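Local structure of peptidase M16 inactive domain family protein (Pseudomonas fluorescens, 3GWB) at residues K133-Q143 against D170-I179. The protein is of unconfirmed function: a peptidase M16 inactive-domain family protein, related to metal-dependent hydrolases but probably without proteolytic activity of its own. Numbering follows the deposited sequence.
Sequences KNQMLAGFEYQ and DGDAKSIPPI
Lys133 sets CG opposite its own carbonyl carbon (chi1 -69°) and then runs fully extended, which carries NZ past Ile176 into the type I beta turn Ile176-Ile179. Phe140, two turns further along helix 126-143, has the same first torsion (chi1 -63°) and brings its ring against the chain at 170-173, with Asp172 and Ala173 over one face. The contact thus lays the loop between helices 147-160 and 181-191 along one side of helix 126-143 of this M16-family protein, whose Leu137 also packs on Tyr297 of the second subunit. In the turn, Lys133 NZ gives a hydrogen bond of 2.5 Å to Ile179 O, in the carbonyl plane on a lone pair, and one of 2.7 Å to Pro177 O, reached from above its carbonyl plane; a weak third goes to Ile176 O. With an alanine at Lys133 the carbonyls of Pro177 and Ile179 would probably lose this shared donor, and the methyl CG2 of Ile176 the aliphatic chain lying alongside it.

Around Phe140 the fit is close. Asp172 CA makes a CH-pi contact over one face, 3.7 Å from the centroid of the Phe140 ring, while Met136 O lies over the opposite face. Ile176 CG1 meets the ring edge at Phe140 CE2, 3.7 Å away. Asp170 O comes to the same edge, in the ring plane; it is buried without a hydrogen-bond partner, and the selenomethionine methyl Met136 CE also packs on it. Beyond the ring, the carboxylate of Asp170 stands nearly perpendicular to it, 84° between planes, and faces Gln143. Gln143 NE2 donates to Asp170 OD2 at 3.3 Å, approaching from above the carboxylate plane, and one water bridges the same two side chains, donating to Gln143 OE1 (2.6 Å) and Asp170 OD1 (2.8 Å).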
loop_
_atom_site.group_PDB
_atom_site.type_symbol
_atom_site.label_atom_id
_atom_site.label_comp_id
_atom_site.label_asym_id
_atom_site.label_seq_id
_atom_site.Cartn_x
_atom_site.Cartn_y
_atom_site.Cartn_z
ATOM N N LYS A 133 5.211 18.517 -1.582
ATOM C CA LYS A 133 6.253 18.729 -2.583
ATOM C C LYS A 133 7.527 18.017 -2.158
ATOM O O LYS A 133 8.230 17.450 -2.993
ATOM C CB LYS A 133 6.571 20.214 -2.765
ATOM C CG LYS A 133 5.467 21.032 -3.408
ATOM C CD LYS A 133 6.004 22.398 -3.812
ATOM C CE LYS A 133 4.939 23.255 -4.464
ATOM N NZ LYS A 133 5.510 24.536 -4.955
ATOM N N ASN A 134 7.822 18.054 -0.859
ATOM C CA ASN A 134 9.021 17.410 -0.320
ATOM C C ASN A 134 8.983 15.901 -0.548
ATOM O O ASN A 134 9.993 15.298 -0.912
ATOM C CB ASN A 134 9.160 17.695 1.179
ATOM C CG ASN A 134 10.497 17.229 1.742
ATOM O OD1 ASN A 134 11.533 17.855 1.513
ATOM N ND2 ASN A 134 10.481 16.116 2.468
ATOM N N GLN A 135 7.823 15.283 -0.337
ATOM C CA GLN A 135 7.723 13.848 -0.544
ATOM C C GLN A 135 7.649 13.489 -2.027
ATOM O O GLN A 135 8.035 12.387 -2.419
ATOM C CB GLN A 135 6.541 13.261 0.237
ATOM C CG GLN A 135 5.241 14.019 0.139
ATOM C CD GLN A 135 4.188 13.469 1.094
ATOM O OE1 GLN A 135 4.349 13.522 2.317
ATOM N NE2 GLN A 135 3.107 12.932 0.535
HETATM N N MSE A 136 7.176 14.417 -2.855
HETATM C CA MSE A 136 7.117 14.172 -4.296
HETATM C C MSE A 136 8.539 14.284 -4.847
HETATM O O MSE A 136 8.942 13.518 -5.721
HETATM C CB MSE A 136 6.207 15.188 -4.998
HETATM C CG MSE A 136 4.712 14.964 -4.772
HETATM SE SE MSE A 136 3.668 16.234 -5.557
HETATM C CE MSE A 136 3.421 15.545 -7.211
ATOM N N LEU A 137 9.295 15.250 -4.333
ATOM C CA LEU A 137 10.677 15.431 -4.767
ATOM C C LEU A 137 11.481 14.209 -4.347
ATOM O O LEU A 137 12.331 13.726 -5.093
ATOM C CB LEU A 137 11.275 16.691 -4.140
ATOM C CG LEU A 137 10.709 18.017 -4.649
ATOM C CD1 LEU A 137 11.357 19.169 -3.904
ATOM C CD2 LEU A 137 10.960 18.138 -6.140
ATOM N N ALA A 138 11.217 13.712 -3.145
ATOM C CA ALA A 138 11.914 12.528 -2.656
ATOM C C ALA A 138 11.538 11.359 -3.561
ATOM O O ALA A 138 12.368 10.497 -3.871
ATOM C CB ALA A 138 11.505 12.231 -1.221
ATOM N N GLY A 139 10.277 11.342 -3.984
ATOM C CA GLY A 139 9.802 10.287 -4.861
ATOM C C GLY A 139 10.565 10.225 -6.172
ATOM O O GLY A 139 10.876 9.138 -6.654
ATOM N N PHE A 140 10.867 11.381 -6.758
ATOM C CA PHE A 140 11.603 11.412 -8.021
ATOM C C PHE A 140 12.986 10.796 -7.866
ATOM O O PHE A 140 13.497 10.158 -8.786
ATOM C CB PHE A 140 11.749 12.845 -8.533
ATOM C CG PHE A 140 10.446 13.515 -8.855
ATOM C CD1 PHE A 140 9.491 12.867 -9.636
ATOM C CD2 PHE A 140 10.165 14.786 -8.369
ATOM C CE1 PHE A 140 8.285 13.481 -9.943
ATOM C CE2 PHE A 140 8.957 15.413 -8.672
ATOM C CZ PHE A 140 8.012 14.754 -9.453
ATOM N N GLU A 141 13.595 10.999 -6.701
ATOM C CA GLU A 141 14.918 10.455 -6.425
ATOM C C GLU A 141 14.859 8.935 -6.341
ATOM O O GLU A 141 15.691 8.242 -6.924
ATOM C CB GLU A 141 15.459 11.027 -5.115
ATOM C CG GLU A 141 15.682 12.527 -5.157
ATOM C CD GLU A 141 16.673 12.931 -6.230
ATOM O OE1 GLU A 141 17.870 12.604 -6.092
ATOM O OE2 GLU A 141 16.257 13.570 -7.221
ATOM N N TYR A 142 13.871 8.420 -5.613
ATOM C CA TYR A 142 13.702 6.979 -5.470
ATOM C C TYR A 142 13.458 6.345 -6.835
ATOM O O TYR A 142 13.989 5.278 -7.137
ATOM C CB TYR A 142 12.512 6.670 -4.556
ATOM C CG TYR A 142 12.721 7.031 -3.101
ATOM C CD1 TYR A 142 13.692 6.388 -2.336
ATOM C CD2 TYR A 142 11.930 7.999 -2.482
ATOM C CE1 TYR A 142 13.870 6.695 -0.986
ATOM C CE2 TYR A 142 12.099 8.319 -1.135
ATOM C CZ TYR A 142 13.069 7.662 -0.393
ATOM O OH TYR A 142 13.234 7.964 0.942
ATOM N N GLN A 143 12.656 7.022 -7.651
ATOM C CA GLN A 143 12.302 6.551 -8.989
ATOM C C GLN A 143 13.469 6.218 -9.911
ATOM O O GLN A 143 13.404 5.244 -10.664
ATOM C CB GLN A 143 11.410 7.581 -9.688
ATOM C CG GLN A 143 9.926 7.357 -9.510
ATOM C CD GLN A 143 9.108 8.489 -10.097
ATOM O OE1 GLN A 143 9.469 9.053 -11.129
ATOM N NE2 GLN A 143 7.998 8.821 -9.448
ATOM N N ASP A 170 2.809 12.683 -11.942
ATOM C CA ASP A 170 3.342 13.416 -10.800
ATOM C C ASP A 170 4.297 14.542 -11.190
ATOM O O ASP A 170 4.914 15.164 -10.326
ATOM C CB ASP A 170 4.051 12.461 -9.837
ATOM C CG ASP A 170 5.042 11.541 -10.545
ATOM O OD1 ASP A 170 5.699 11.981 -11.513
ATOM O OD2 ASP A 170 5.171 10.374 -10.120
ATOM N N GLY A 171 4.413 14.808 -12.486
ATOM C CA GLY A 171 5.309 15.860 -12.938
ATOM C C GLY A 171 6.752 15.450 -12.711
ATOM O O GLY A 171 7.058 14.259 -12.718
ATOM N N ASP A 172 7.643 16.419 -12.516
ATOM C CA ASP A 172 9.050 16.108 -12.278
ATOM C C ASP A 172 9.717 17.111 -11.341
ATOM O O ASP A 172 9.103 18.091 -10.923
ATOM C CB ASP A 172 9.817 16.047 -13.598
ATOM C CG ASP A 172 9.850 17.379 -14.317
ATOM O OD1 ASP A 172 10.186 18.396 -13.676
ATOM O OD2 ASP A 172 9.549 17.410 -15.527
ATOM N N ALA A 173 10.988 16.865 -11.028
ATOM C CA ALA A 173 11.749 17.722 -10.120
ATOM C C ALA A 173 11.807 19.188 -10.528
ATOM O O ALA A 173 11.946 20.066 -9.677
ATOM C CB ALA A 173 13.171 17.184 -9.959
ATOM N N LYS A 174 11.701 19.465 -11.819
ATOM C CA LYS A 174 11.764 20.848 -12.272
ATOM C C LYS A 174 10.407 21.536 -12.334
ATOM O O LYS A 174 10.322 22.760 -12.221
ATOM C CB LYS A 174 12.446 20.926 -13.643
ATOM C CG LYS A 174 13.929 20.563 -13.595
ATOM C CD LYS A 174 14.640 20.792 -14.929
ATOM C CE LYS A 174 14.188 19.807 -15.996
ATOM N NZ LYS A 174 15.029 19.915 -17.225
ATOM N N SER A 175 9.350 20.745 -12.482
ATOM C CA SER A 175 7.999 21.281 -12.594
ATOM C C SER A 175 7.236 21.440 -11.275
ATOM O O SER A 175 6.304 22.243 -11.191
ATOM C CB SER A 175 7.191 20.401 -13.555
ATOM O OG SER A 175 5.954 21.001 -13.891
ATOM N N ILE A 176 7.633 20.695 -10.247
ATOM C CA ILE A 176 6.942 20.750 -8.957
ATOM C C ILE A 176 7.242 21.961 -8.069
ATOM O O ILE A 176 6.323 22.595 -7.548
ATOM C CB ILE A 176 7.199 19.450 -8.138
ATOM C CG1 ILE A 176 6.617 18.244 -8.882
ATOM C CG2 ILE A 176 6.574 19.549 -6.762
ATOM C CD1 ILE A 176 5.138 18.344 -9.140
ATOM N N PRO A 177 8.530 22.305 -7.885
ATOM C CA PRO A 177 8.864 23.454 -7.037
ATOM C C PRO A 177 8.097 24.742 -7.339
ATOM O O PRO A 177 7.549 25.364 -6.433
ATOM C CB PRO A 177 10.368 23.609 -7.244
ATOM C CG PRO A 177 10.815 22.205 -7.458
ATOM C CD PRO A 177 9.755 21.666 -8.399
ATOM N N PRO A 178 8.035 25.151 -8.616
ATOM C CA PRO A 178 7.337 26.371 -9.036
ATOM C C PRO A 178 5.825 26.457 -8.776
ATOM O O PRO A 178 5.290 27.560 -8.633
ATOM C CB PRO A 178 7.652 26.452 -10.530
ATOM C CG PRO A 178 8.962 25.747 -10.641
ATOM C CD PRO A 178 8.741 24.552 -9.760
ATOM N N ILE A 179 5.139 25.318 -8.716
ATOM C CA ILE A 179 3.683 25.325 -8.495
ATOM C C ILE A 179 3.263 26.117 -7.255
ATOM O O ILE A 179 3.669 25.805 -6.142
ATOM C CB ILE A 179 3.118 23.891 -8.373
ATOM C CG1 ILE A 179 3.441 23.094 -9.639
ATOM C CG2 ILE A 179 1.604 23.937 -8.166
ATOM C CD1 ILE A 179 2.975 23.750 -10.906
HETATM O O HOH W 1 7.548 10.069 -12.468
#